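PDB 6QWT: genome polyprotein from Chicken sicinivirus JSY, which ends in the 3Dpol RNA-dependent RNA polymerase domain present here, which copies the viral RNA during replication. Local coordinates for residues Leu76-Cys81 with Lys247-Glu252; Gly191-Ala196 with Thr300-Ser305; Ser423-Ala428 with Pro454-Tyr459; Val208-Asp213 with Thr380-His385; Val15-Lys20 with Ala48-Val53. All blocks are in the same frame, centred on the assembly; numbering follows the deposited sequence.

Interaction 1 (Leu76-Cys81 with Lys247-Glu252)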
# COMPACT_ATOMS: atom_id res chain seq x y z
N LEU A 76 -5.14 -15.18 -17.86
CA LEU A 76 -3.95 -15.88 -17.36
C LEU A 76 -3.83 -15.74 -15.85
O LEU A 76 -3.59 -16.73 -15.14
CB LEU A 76 -2.70 -15.34 -18.05
CG LEU A 76 -1.39 -16.00 -17.64
CD1 LEU A 76 -1.45 -17.51 -17.89
CD2 LEU A 76 -0.22 -15.37 -18.38
N TYR A 77 -4.00 -14.53 -15.32
CA TYR A 77 -3.86 -14.31 -13.89
C TYR A 77 -4.91 -15.10 -13.10
O TYR A 77 -4.58 -15.83 -12.17
CB TYR A 77 -3.95 -12.82 -13.57
CG TYR A 77 -4.00 -12.52 -12.09
CD1 TYR A 77 -2.88 -12.69 -11.30
CD2 TYR A 77 -5.17 -12.07 -11.49
CE1 TYR A 77 -2.92 -12.43 -9.94
CE2 TYR A 77 -5.22 -11.80 -10.13
CZ TYR A 77 -4.08 -11.99 -9.37
OH TYR A 77 -4.11 -11.73 -8.01
N PHE A 78 -6.18 -14.97 -13.48
CA PHE A 78 -7.23 -15.69 -12.77
C PHE A 78 -7.16 -17.20 -12.99
O PHE A 78 -7.64 -17.96 -12.14
CB PHE A 78 -8.60 -15.17 -13.18
CG PHE A 78 -8.99 -13.90 -12.48
CD1 PHE A 78 -9.55 -13.94 -11.22
CD2 PHE A 78 -8.77 -12.68 -13.09
CE1 PHE A 78 -9.89 -12.77 -10.57
CE2 PHE A 78 -9.11 -11.50 -12.45
CZ PHE A 78 -9.68 -11.55 -11.19
N SER A 79 -6.56 -17.65 -14.10
CA SER A 79 -6.34 -19.08 -14.29
C SER A 79 -5.39 -19.62 -13.23
O SER A 79 -5.64 -20.67 -12.63
CB SER A 79 -5.81 -19.34 -15.69
OG SER A 79 -5.47 -20.71 -15.86
N ARG A 80 -4.28 -18.91 -13.00
CA ARG A 80 -3.33 -19.33 -11.98
C ARG A 80 -3.91 -19.20 -10.58
O ARG A 80 -3.68 -20.06 -9.72
CB ARG A 80 -2.04 -18.53 -12.10
CG ARG A 80 -1.12 -18.70 -10.90
CD ARG A 80 0.31 -18.38 -11.24
NE ARG A 80 0.79 -19.14 -12.39
CZ ARG A 80 2.05 -19.15 -12.80
NH1 ARG A 80 2.96 -18.42 -12.16
NH2 ARG A 80 2.41 -19.87 -13.86
N CYS A 81 -4.66 -18.12 -10.32
CA CYS A 81 -5.27 -17.94 -9.01
C CYS A 81 -6.14 -19.13 -8.63
O CYS A 81 -6.05 -19.65 -7.51
CB CYS A 81 -6.10 -16.65 -8.99
SG CYS A 81 -5.15 -15.12 -8.87
N LYS A 247 -12.29 -2.52 -14.47
CA LYS A 247 -13.56 -3.02 -15.00
C LYS A 247 -13.48 -4.51 -15.31
O LYS A 247 -14.40 -5.27 -14.98
CB LYS A 247 -13.95 -2.22 -16.24
CG LYS A 247 -15.37 -2.43 -16.71
CD LYS A 247 -15.55 -1.97 -18.16
CE LYS A 247 -15.51 -3.15 -19.12
NZ LYS A 247 -14.85 -2.82 -20.42
N LEU A 248 -12.40 -4.94 -15.95
CA LEU A 248 -12.25 -6.36 -16.27
C LEU A 248 -12.11 -7.20 -15.01
O LEU A 248 -12.65 -8.32 -14.93
CB LEU A 248 -11.06 -6.57 -17.20
CG LEU A 248 -11.26 -5.97 -18.60
CD1 LEU A 248 -9.98 -6.01 -19.42
CD2 LEU A 248 -12.39 -6.69 -19.32
N ILE A 249 -11.40 -6.69 -14.00
CA ILE A 249 -11.28 -7.41 -12.74
C ILE A 249 -12.64 -7.54 -12.07
O ILE A 249 -12.98 -8.58 -11.50
CB ILE A 249 -10.26 -6.71 -11.83
CG1 ILE A 249 -8.84 -6.91 -12.37
CG2 ILE A 249 -10.37 -7.23 -10.40
CD1 ILE A 249 -7.81 -6.07 -11.66
N GLY A 250 -13.46 -6.48 -12.15
CA GLY A 250 -14.78 -6.53 -11.54
C GLY A 250 -15.67 -7.58 -12.17
O GLY A 250 -16.44 -8.25 -11.48
N GLU A 251 -15.57 -7.75 -13.49
CA GLU A 251 -16.39 -8.75 -14.17
C GLU A 251 -15.96 -10.18 -13.81
O GLU A 251 -16.81 -11.07 -13.73
CB GLU A 251 -16.34 -8.53 -15.68
CG GLU A 251 -17.19 -7.34 -16.14
CD GLU A 251 -16.74 -6.77 -17.47
OE1 GLU A 251 -15.98 -7.46 -18.18
OE2 GLU A 251 -17.14 -5.63 -17.79
N GLU A 252 -14.66 -10.40 -13.60
CA GLU A 252 -14.21 -11.72 -13.14
C GLU A 252 -14.67 -11.98 -11.72
O GLU A 252 -15.20 -13.06 -11.41
CB GLU A 252 -12.69 -11.82 -13.24
CG GLU A 252 -12.12 -11.68 -14.64
CD GLU A 252 -12.49 -12.84 -15.55
OE1 GLU A 252 -12.58 -12.62 -16.78
OE2 GLU A 252 -12.69 -13.96 -15.04

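Interaction 2 (Gly191-Ala196 with Thr300-Ser305)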
# COMPACT_ATOMS: atom_id res chain seq x y z
N GLY A 191 -14.91 -9.34 1.39
CA GLY A 191 -14.24 -9.92 2.55
C GLY A 191 -13.81 -11.36 2.33
O GLY A 191 -12.77 -11.79 2.82
N GLY A 192 -14.62 -12.13 1.59
CA GLY A 192 -14.21 -13.48 1.24
C GLY A 192 -12.94 -13.50 0.41
O GLY A 192 -12.06 -14.33 0.62
N LEU A 193 -12.83 -12.57 -0.54
CA LEU A 193 -11.58 -12.43 -1.29
C LEU A 193 -10.44 -11.97 -0.39
O LEU A 193 -9.33 -12.51 -0.46
CB LEU A 193 -11.77 -11.47 -2.46
CG LEU A 193 -10.53 -11.17 -3.32
CD1 LEU A 193 -10.08 -12.42 -4.07
CD2 LEU A 193 -10.82 -10.04 -4.28
N PHE A 194 -10.70 -10.99 0.48
CA PHE A 194 -9.67 -10.50 1.38
C PHE A 194 -9.19 -11.61 2.31
O PHE A 194 -7.98 -11.74 2.56
CB PHE A 194 -10.18 -9.31 2.20
CG PHE A 194 -10.54 -8.11 1.36
CD1 PHE A 194 -10.02 -7.95 0.09
CD2 PHE A 194 -11.40 -7.14 1.85
CE1 PHE A 194 -10.35 -6.85 -0.68
CE2 PHE A 194 -11.74 -6.03 1.09
CZ PHE A 194 -11.21 -5.89 -0.18
N GLU A 195 -10.11 -12.42 2.83
CA GLU A 195 -9.73 -13.56 3.66
C GLU A 195 -8.77 -14.48 2.91
O GLU A 195 -7.72 -14.87 3.44
CB GLU A 195 -10.97 -14.34 4.09
CG GLU A 195 -11.67 -13.80 5.31
CD GLU A 195 -12.73 -14.76 5.81
OE1 GLU A 195 -13.37 -15.44 4.98
OE2 GLU A 195 -12.93 -14.84 7.04
N ALA A 196 -9.11 -14.82 1.67
CA ALA A 196 -8.32 -15.79 0.92
C ALA A 196 -6.92 -15.26 0.63
O ALA A 196 -5.95 -16.03 0.64
CB ALA A 196 -9.03 -16.15 -0.38
N THR A 300 -7.95 -1.69 -1.10
CA THR A 300 -7.41 -1.12 -2.33
C THR A 300 -6.04 -1.70 -2.65
O THR A 300 -5.70 -1.86 -3.83
CB THR A 300 -7.36 0.41 -2.23
OG1 THR A 300 -8.24 0.99 -3.20
CG2 THR A 300 -5.94 0.96 -2.44
N SER A 301 -5.25 -2.04 -1.63
CA SER A 301 -3.96 -2.67 -1.88
C SER A 301 -4.14 -4.08 -2.45
O SER A 301 -3.29 -4.53 -3.23
CB SER A 301 -3.13 -2.71 -0.59
OG SER A 301 -3.80 -3.44 0.42
N ILE A 302 -5.22 -4.77 -2.08
CA ILE A 302 -5.49 -6.09 -2.63
C ILE A 302 -5.85 -5.99 -4.10
O ILE A 302 -5.31 -6.72 -4.95
CB ILE A 302 -6.60 -6.79 -1.82
CG1 ILE A 302 -6.03 -7.36 -0.52
CG2 ILE A 302 -7.25 -7.90 -2.64
CD1 ILE A 302 -4.99 -8.43 -0.75
N LEU A 303 -6.77 -5.07 -4.44
CA LEU A 303 -7.14 -4.88 -5.84
C LEU A 303 -6.01 -4.25 -6.64
O LEU A 303 -5.87 -4.54 -7.84
CB LEU A 303 -8.40 -4.02 -5.92
CG LEU A 303 -9.59 -4.54 -5.10
CD1 LEU A 303 -10.80 -3.63 -5.23
CD2 LEU A 303 -9.95 -5.96 -5.52
N ASN A 304 -5.19 -3.40 -6.02
CA ASN A 304 -4.03 -2.86 -6.71
C ASN A 304 -3.04 -3.96 -7.07
O ASN A 304 -2.44 -3.93 -8.15
CB ASN A 304 -3.34 -1.80 -5.84
CG ASN A 304 -3.81 -0.39 -6.17
OD1 ASN A 304 -4.99 -0.17 -6.46
ND2 ASN A 304 -2.89 0.56 -6.12
N SER A 305 -2.83 -4.92 -6.16
CA SER A 305 -1.98 -6.06 -6.45
C SER A 305 -2.46 -6.80 -7.69
O SER A 305 -1.67 -7.12 -8.59
CB SER A 305 -1.94 -7.02 -5.26
OG SER A 305 -1.24 -6.47 -4.17

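Interaction 3 (Ser423-Ala428 with Pro454-Tyr459)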
# COMPACT_ATOMS: atom_id res chain seq x y z
N SER A 423 10.11 0.90 18.16
CA SER A 423 9.60 0.37 16.90
C SER A 423 10.68 0.32 15.82
O SER A 423 10.60 -0.51 14.91
CB SER A 423 8.41 1.20 16.42
OG SER A 423 8.72 2.58 16.43
N LEU A 424 11.69 1.19 15.91
CA LEU A 424 12.79 1.14 14.95
C LEU A 424 13.79 0.04 15.27
O LEU A 424 14.48 -0.44 14.36
CB LEU A 424 13.50 2.50 14.90
CG LEU A 424 12.63 3.65 14.38
CD1 LEU A 424 13.36 4.97 14.47
CD2 LEU A 424 12.16 3.40 12.95
N CYS A 425 13.88 -0.38 16.53
CA CYS A 425 14.72 -1.53 16.87
C CYS A 425 14.27 -2.78 16.12
O CYS A 425 15.10 -3.60 15.72
CB CYS A 425 14.68 -1.78 18.38
SG CYS A 425 15.53 -0.51 19.34
N TYR A 426 12.96 -2.93 15.91
CA TYR A 426 12.44 -4.08 15.18
C TYR A 426 12.91 -4.10 13.73
O TYR A 426 12.92 -5.16 13.11
CB TYR A 426 10.91 -4.09 15.22
CG TYR A 426 10.34 -4.26 16.61
CD1 TYR A 426 9.51 -3.29 17.16
CD2 TYR A 426 10.63 -5.39 17.37
CE1 TYR A 426 8.98 -3.44 18.43
CE2 TYR A 426 10.10 -5.54 18.65
CZ TYR A 426 9.28 -4.56 19.17
OH TYR A 426 8.75 -4.71 20.43
N LEU A 427 13.28 -2.94 13.18
CA LEU A 427 13.76 -2.86 11.81
C LEU A 427 15.28 -2.96 11.72
O LEU A 427 15.80 -3.60 10.80
CB LEU A 427 13.30 -1.55 11.16
CG LEU A 427 11.79 -1.27 11.16
CD1 LEU A 427 11.49 0.10 10.57
CD2 LEU A 427 11.05 -2.36 10.40
N ALA A 428 15.99 -2.36 12.67
CA ALA A 428 17.43 -2.15 12.56
C ALA A 428 18.27 -3.37 12.95
O ALA A 428 19.37 -3.53 12.43
CB ALA A 428 17.85 -0.96 13.43
N PRO A 454 17.56 6.95 26.01
CA PRO A 454 16.87 5.87 25.29
C PRO A 454 17.28 4.50 25.82
O PRO A 454 18.41 4.28 26.25
CB PRO A 454 17.33 6.05 23.85
CG PRO A 454 18.67 6.70 23.98
CD PRO A 454 18.59 7.59 25.18
N ILE A 455 16.32 3.58 25.78
CA ILE A 455 16.54 2.18 26.13
C ILE A 455 16.28 1.35 24.88
O ILE A 455 15.18 1.41 24.31
CB ILE A 455 15.63 1.73 27.29
CG1 ILE A 455 15.90 2.55 28.55
CG2 ILE A 455 15.80 0.24 27.55
CD1 ILE A 455 17.21 2.22 29.24
N PHE A 456 17.28 0.59 24.45
CA PHE A 456 17.19 -0.22 23.25
C PHE A 456 16.92 -1.67 23.61
O PHE A 456 17.50 -2.21 24.56
CB PHE A 456 18.47 -0.11 22.42
CG PHE A 456 18.82 1.29 22.02
CD1 PHE A 456 18.32 1.84 20.84
CD2 PHE A 456 19.65 2.07 22.81
CE1 PHE A 456 18.64 3.14 20.47
CE2 PHE A 456 19.98 3.37 22.44
CZ PHE A 456 19.47 3.90 21.26
N ILE A 457 16.03 -2.31 22.85
CA ILE A 457 15.81 -3.75 23.02
C ILE A 457 17.12 -4.49 22.75
O ILE A 457 17.75 -4.26 21.69
CB ILE A 457 14.70 -4.24 22.07
CG1 ILE A 457 13.45 -3.39 22.24
CG2 ILE A 457 14.40 -5.72 22.32
CD1 ILE A 457 12.41 -3.61 21.15
N PRO A 458 17.58 -5.35 23.65
CA PRO A 458 18.86 -6.03 23.42
C PRO A 458 18.81 -6.91 22.17
O PRO A 458 17.77 -7.49 21.84
CB PRO A 458 19.06 -6.87 24.69
CG PRO A 458 18.14 -6.26 25.71
CD PRO A 458 16.97 -5.74 24.93
N TYR A 459 19.94 -6.98 21.47
CA TYR A 459 20.00 -7.75 20.23
C TYR A 459 19.61 -9.21 20.46
O TYR A 459 18.95 -9.82 19.61
CB TYR A 459 21.40 -7.67 19.61
CG TYR A 459 21.54 -8.54 18.38
CD1 TYR A 459 21.16 -8.07 17.13
CD2 TYR A 459 22.03 -9.84 18.47
CE1 TYR A 459 21.27 -8.87 16.00
CE2 TYR A 459 22.14 -10.64 17.36
CZ TYR A 459 21.76 -10.15 16.13
OH TYR A 459 21.88 -10.95 15.01

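Interaction 4 (Val208-Asp213 with Thr380-His385)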
# COMPACT_ATOMS: atom_id res chain seq x y z
N VAL A 208 0.30 -8.52 0.07
CA VAL A 208 -0.50 -7.77 1.04
C VAL A 208 -0.84 -8.67 2.22
O VAL A 208 -1.26 -9.83 2.04
CB VAL A 208 -1.76 -7.21 0.38
CG1 VAL A 208 -2.68 -6.58 1.41
CG2 VAL A 208 -1.38 -6.20 -0.70
N GLY A 209 -0.68 -8.14 3.43
CA GLY A 209 -0.88 -8.91 4.64
C GLY A 209 0.35 -9.63 5.14
O GLY A 209 0.25 -10.39 6.12
N CYS A 210 1.50 -9.43 4.51
CA CYS A 210 2.70 -10.14 4.90
C CYS A 210 3.31 -9.53 6.16
O CYS A 210 3.14 -8.35 6.45
CB CYS A 210 3.74 -10.12 3.78
SG CYS A 210 4.59 -8.55 3.62
N ASP A 211 4.02 -10.37 6.90
CA ASP A 211 4.85 -9.95 8.02
C ASP A 211 6.29 -10.15 7.60
O ASP A 211 6.76 -11.30 7.54
CB ASP A 211 4.52 -10.77 9.27
CG ASP A 211 5.29 -10.31 10.49
OD1 ASP A 211 5.58 -9.10 10.59
OD2 ASP A 211 5.59 -11.16 11.36
N PRO A 212 7.03 -9.08 7.27
CA PRO A 212 8.38 -9.25 6.71
C PRO A 212 9.29 -10.16 7.53
O PRO A 212 10.07 -10.93 6.94
CB PRO A 212 8.91 -7.81 6.65
CG PRO A 212 7.68 -6.97 6.51
CD PRO A 212 6.61 -7.67 7.31
N ASP A 213 9.20 -10.10 8.86
CA ASP A 213 10.01 -10.98 9.70
C ASP A 213 9.75 -12.45 9.37
O ASP A 213 10.68 -13.26 9.36
CB ASP A 213 9.71 -10.72 11.18
CG ASP A 213 10.50 -9.55 11.74
OD1 ASP A 213 10.26 -9.20 12.91
OD2 ASP A 213 11.34 -8.98 11.01
N THR A 380 15.56 -5.37 -3.89
CA THR A 380 14.91 -4.80 -2.72
C THR A 380 13.40 -4.85 -2.92
O THR A 380 12.90 -4.60 -4.02
CB THR A 380 15.35 -3.36 -2.45
OG1 THR A 380 14.85 -2.50 -3.49
CG2 THR A 380 16.87 -3.26 -2.39
N PHE A 381 12.68 -5.17 -1.84
CA PHE A 381 11.23 -5.25 -1.85
C PHE A 381 10.72 -4.62 -0.57
O PHE A 381 11.10 -5.06 0.52
CB PHE A 381 10.75 -6.71 -1.97
CG PHE A 381 9.27 -6.85 -2.17
CD1 PHE A 381 8.61 -6.14 -3.16
CD2 PHE A 381 8.53 -7.70 -1.36
CE1 PHE A 381 7.25 -6.28 -3.35
CE2 PHE A 381 7.17 -7.84 -1.54
CZ PHE A 381 6.52 -7.13 -2.54
N LEU A 382 9.89 -3.59 -0.69
CA LEU A 382 9.45 -2.79 0.45
C LEU A 382 10.66 -2.25 1.22
O LEU A 382 10.74 -2.33 2.45
CB LEU A 382 8.53 -3.60 1.37
CG LEU A 382 7.27 -4.19 0.73
CD1 LEU A 382 6.59 -5.16 1.69
CD2 LEU A 382 6.31 -3.09 0.30
N LYS A 383 11.62 -1.72 0.46
CA LYS A 383 12.84 -1.11 0.98
C LYS A 383 13.74 -2.11 1.72
O LYS A 383 14.62 -1.70 2.48
CB LYS A 383 12.53 0.08 1.90
CG LYS A 383 11.85 1.25 1.20
CD LYS A 383 11.63 2.42 2.16
CE LYS A 383 12.21 3.72 1.62
NZ LYS A 383 12.63 4.65 2.71
N ARG A 384 13.57 -3.41 1.49
CA ARG A 384 14.31 -4.43 2.23
C ARG A 384 15.03 -5.38 1.28
O ARG A 384 14.46 -5.83 0.28
CB ARG A 384 13.38 -5.24 3.14
CG ARG A 384 12.65 -4.43 4.20
CD ARG A 384 11.34 -5.10 4.58
NE ARG A 384 10.82 -4.68 5.87
CZ ARG A 384 9.96 -3.68 6.05
NH1 ARG A 384 9.51 -3.00 5.00
NH2 ARG A 384 9.53 -3.37 7.26
N HIS A 385 16.28 -5.70 1.62
CA HIS A 385 17.00 -6.77 0.95
C HIS A 385 16.60 -8.12 1.53
O HIS A 385 15.87 -8.22 2.52
CB HIS A 385 18.51 -6.57 1.10
CG HIS A 385 19.10 -5.60 0.13
ND1 HIS A 385 19.31 -4.28 0.43
CD2 HIS A 385 19.54 -5.77 -1.14
CE1 HIS A 385 19.85 -3.66 -0.61
NE2 HIS A 385 20.00 -4.55 -1.58

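Interaction 5 (Val15-Lys20 with Ala48-Val53)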
# COMPACT_ATOMS: atom_id res chain seq x y z
N VAL A 15 -7.92 20.84 5.07
CA VAL A 15 -6.66 20.17 4.74
C VAL A 15 -5.60 20.69 5.70
O VAL A 15 -5.26 21.89 5.64
CB VAL A 15 -6.26 20.43 3.28
CG1 VAL A 15 -4.93 19.76 2.96
CG2 VAL A 15 -7.35 19.94 2.33
N PRO A 16 -5.06 19.85 6.58
CA PRO A 16 -4.02 20.33 7.51
C PRO A 16 -2.80 20.84 6.76
O PRO A 16 -2.28 20.17 5.86
CB PRO A 16 -3.69 19.09 8.35
CG PRO A 16 -4.91 18.21 8.23
CD PRO A 16 -5.43 18.45 6.84
N ARG A 17 -2.35 22.04 7.12
CA ARG A 17 -1.21 22.68 6.47
C ARG A 17 0.03 22.74 7.36
O ARG A 17 1.06 23.25 6.92
CB ARG A 17 -1.59 24.10 6.03
CG ARG A 17 -2.76 24.16 5.05
CD ARG A 17 -2.41 23.50 3.72
NE ARG A 17 -3.51 23.57 2.77
CZ ARG A 17 -3.39 23.30 1.47
NH1 ARG A 17 -4.44 23.38 0.67
NH2 ARG A 17 -2.21 22.94 0.98
N ARG A 18 -0.05 22.24 8.58
CA ARG A 18 1.10 22.17 9.48
C ARG A 18 1.44 20.71 9.75
O ARG A 18 0.55 19.88 9.98
CB ARG A 18 0.82 22.90 10.80
CG ARG A 18 2.00 22.94 11.75
CD ARG A 18 1.60 23.54 13.08
NE ARG A 18 0.78 24.74 12.91
CZ ARG A 18 1.27 25.97 12.81
NH1 ARG A 18 0.45 27.00 12.65
NH2 ARG A 18 2.58 26.17 12.86
N SER A 19 2.73 20.39 9.72
CA SER A 19 3.19 19.03 9.94
C SER A 19 3.18 18.69 11.42
O SER A 19 3.49 19.53 12.27
CB SER A 19 4.59 18.84 9.37
OG SER A 19 5.09 17.54 9.65
N LYS A 20 2.81 17.44 11.73
CA LYS A 20 2.92 16.91 13.08
C LYS A 20 4.32 16.41 13.40
O LYS A 20 4.59 16.05 14.56
CB LYS A 20 1.91 15.78 13.29
CG LYS A 20 0.50 16.12 12.85
CD LYS A 20 -0.46 16.11 14.03
CE LYS A 20 -1.91 16.05 13.55
NZ LYS A 20 -2.21 14.78 12.83
N ALA A 48 7.91 26.12 -5.37
CA ALA A 48 6.77 25.60 -6.10
C ALA A 48 5.50 25.68 -5.26
O ALA A 48 5.52 25.96 -4.06
CB ALA A 48 7.03 24.16 -6.54
N ASP A 49 4.37 25.42 -5.92
CA ASP A 49 3.06 25.36 -5.28
C ASP A 49 2.71 23.90 -5.06
O ASP A 49 2.57 23.14 -6.03
CB ASP A 49 2.02 26.06 -6.16
CG ASP A 49 0.66 26.18 -5.49
OD1 ASP A 49 0.48 25.62 -4.39
OD2 ASP A 49 -0.23 26.83 -6.07
N VAL A 50 2.56 23.50 -3.79
CA VAL A 50 2.41 22.09 -3.47
C VAL A 50 1.08 21.55 -3.98
O VAL A 50 1.00 20.42 -4.48
CB VAL A 50 2.61 21.85 -1.96
CG1 VAL A 50 1.58 22.62 -1.14
CG2 VAL A 50 2.55 20.37 -1.64
N ASP A 51 0.01 22.35 -3.87
CA ASP A 51 -1.29 21.90 -4.39
C ASP A 51 -1.23 21.66 -5.89
O ASP A 51 -1.95 20.80 -6.41
CB ASP A 51 -2.37 22.93 -4.06
CG ASP A 51 -2.78 22.90 -2.60
OD1 ASP A 51 -3.76 23.59 -2.24
OD2 ASP A 51 -2.11 22.21 -1.80
N GLN A 52 -0.37 22.39 -6.60
CA GLN A 52 -0.19 22.18 -8.03
C GLN A 52 0.68 20.95 -8.30
O GLN A 52 0.34 20.11 -9.15
CB GLN A 52 0.42 23.43 -8.67
CG GLN A 52 0.34 23.48 -10.18
CD GLN A 52 1.49 22.76 -10.85
OE1 GLN A 52 2.64 22.84 -10.40
NE2 GLN A 52 1.19 22.05 -11.93
N VAL A 53 1.80 20.82 -7.59
CA VAL A 53 2.70 19.70 -7.83
C VAL A 53 2.06 18.39 -7.40
O VAL A 53 2.21 17.36 -8.07
CB VAL A 53 4.05 19.94 -7.11
CG1 VAL A 53 4.98 18.75 -7.31
CG2 VAL A 53 4.70 21.23 -7.60

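Interaction 1 (Leu76-Cys81 with Lys247-Glu252)
E252 OE1 is held in a salt bridge by K75, one helical turn before F78, so the polar end of E252 is tied to helix 70-81 while its aliphatic part lies on the F78 ring. OE2 has a further, long and weak ion pair with K255. E252 CB makes a CH-pi contact over one face of F78, 3.8 Å from the ring centroid and 17° off its normal. With chi1 at -62°, CG stands beside the backbone N and runs along the same face, 3.7 Å from F78 CE2. The bend at chi2 (-67°) then turns the carboxylate, whose plane is 34° from the ring. I249 comes in at the ring edge instead, its CG2 4.4 Å from F78 CZ, and Y77 CD2 stands over the face opposite E252. L253, I256 and M306 also touch the phenyl group. The contact is thus helix-to-helix packing between helix 70-81 and helix 243-256, the latter following palm strand 230-235 in the right-hand polymerase fold.

Interaction 2 (Gly191-Ala196 with Thr300-Ser305)
F194 and I302 form the tight centre of a helix-helix packing in which helix 191-198 crosses helix 298-316, the helix that corresponds to motif B of picornaviral polymerases. The axes of 191-196 and 300-305 cross at 73° and come within 10.9 Å at their closest, a spacing bridged by side chains alone. The phenyl ring presents its edge: CE1 lies 3.8 Å from I302 CG2, and CD1 meets both CG2 and CG1 of the same isoleucine. With chi1 at -79°, I302 has CG1 beside its backbone N and CG2 anti to it, a splay that sets both carbons, together with CB, along the CD1-CE1 edge. Packing is looser around L193. Its CD2 is 4.4 Å from L303 CD2 and at a similar remove from I302 CG2, while F83 and L253 supply more of its surroundings. On the more exposed flank, E195 turns from the second helix and bonds through OE2 to T98 OG1, and L101 lies against F194. The inner flank is lined by V208, which touches S301, I302 and S305. There S301 O accepts two bonds from one residue, S305 N at 3.0 Å and S305 OG at the same length, which reach the carbonyl oxygen from opposite faces of its plane.

Interaction 3 (Ser423-Ala428 with Pro454-Tyr459)
The thiol of C425 meets the F456 ring in the plane of that ring, a Cys sulfur-aromatic contact made at the edge and not over the face. SG lies 5.3 Å from the ring centroid, 83° off the normal, and its nearest ring atom is F456 CD1 at 3.9 Å. The same sulfur is 4.0 Å from the backbone I457 N, so it fits against the main chain between F456 and I457. C425 CB in turn touches I457 CD1. That methyl carbon does double duty: it also reaches the Y426 ring at the phenol end, 3.8 Å from CZ, with CE2 and OH hardly farther. Its CH-pi contact is off-centre, 29° from the ring normal, and the two side chains cross at about a right angle. An extended chi2 of 168° carries CD1 outward from I457 to reach both residues. The contact grades from buried C425 to exposed Y426. It joins helix 417-428 to the loop that runs from helix 433-449 to P458, the N-cap of helix 459-469, in the helical thumb of the polymerase. Y436 OH of helix 433-449 bonds to I457 O, Q418 NE2 bonds to I455 O, and L462 of helix 459-469 packs on C425, Y426 and I457.

Interaction 4 (Val208-Asp213 with Thr380-His385)
P212, at the start of helix 212-222, faces R384, at the end of a type I' beta turn that spans F381 to R384. Both bonds between the turn ends form, F381 N to R384 O at 2.8 Å and R384 N to F381 O at 3.1 Å, and L382 and K383 at its tip both have positive phi. The other segment bends at G209, whose phi of 89° suits glycine, then leads through D211 at the N-cap position. The sequence FLKR of the turn matches motif E of picornaviral polymerases, where palm and thumb meet. P212 sets CG over one face of the R384 guanidinium, 3.8 Å above the plane and toward its rim, with CB 3.7 Å from R384 NE. R384 is extended from CG to NE and returns to its own turn through NH1, which donates to L382 O over 2.9 Å, in the carbonyl plane but 23° out of the guanidinium plane. C210 SG and L382 CD1 add a looser apolar contact at 4.4 Å, and W216 touches both L382 and R384. The nearby carboxylate of D213 bonds to H430. The guanidinium is thus tied to its own turn and packs against P212 on one face, while any attraction to D213, 6.7 Å from OD2 to R384 NE, is probably weak and long-range.

Interaction 5 (Val15-Lys20 with Ala48-Val53)
R17 grips D51 end-on with two nitrogens, one to each carboxylate oxygen. NH2 donates to OD2 over 2.9 Å in a nearly straight bond (173°), lying in the guanidinium plane, while NH1 reaches the syn lone pair of OD1 over 3.0 Å. The two flat groups are twisted by 33°, and OD2 is met on its syn side, 19° out of the carboxylate plane. R17 NH2 also donates to L39 O, and D51 OD1 has a long, weak ion pair with R41 NE. This salt bridge pins the loop before strand 22-23 to the first turn of helix 50-54, in the N-terminal part that belongs to the fingers in picornaviral polymerases. D49 is the N-cap of that helix: its OD1 accepts a weak bond from D51 N, 3.3 Å long, and its backbone O accepts from V53 N at 2.9 Å. D49 OD2 is taken by R41 in a salt bridge. V15 CG1 stands over the rim of one face of the R17 guanidinium, and V50 CG1 lies near its edge, 4.4 Å from NH2.

From the N terminus, interaction 5 closes first, joining the loop at 15-20 to helix 50-54 before any other contact opens. Interactions 1, 2 and 4 then open in turn at 76, 191 and 208 and close in the same order at 252, 305 and 385, so each crosses the other two. Together they bind helices 70-81 and 191-198 and the start of helix 212-222 to palm elements. Interaction 3 follows in series and closes a short loop within the C-terminal helices. Interactions 2 and 4 touch through V208, and R384 touches L427 of interaction 3, continuing the packing from palm to thumb.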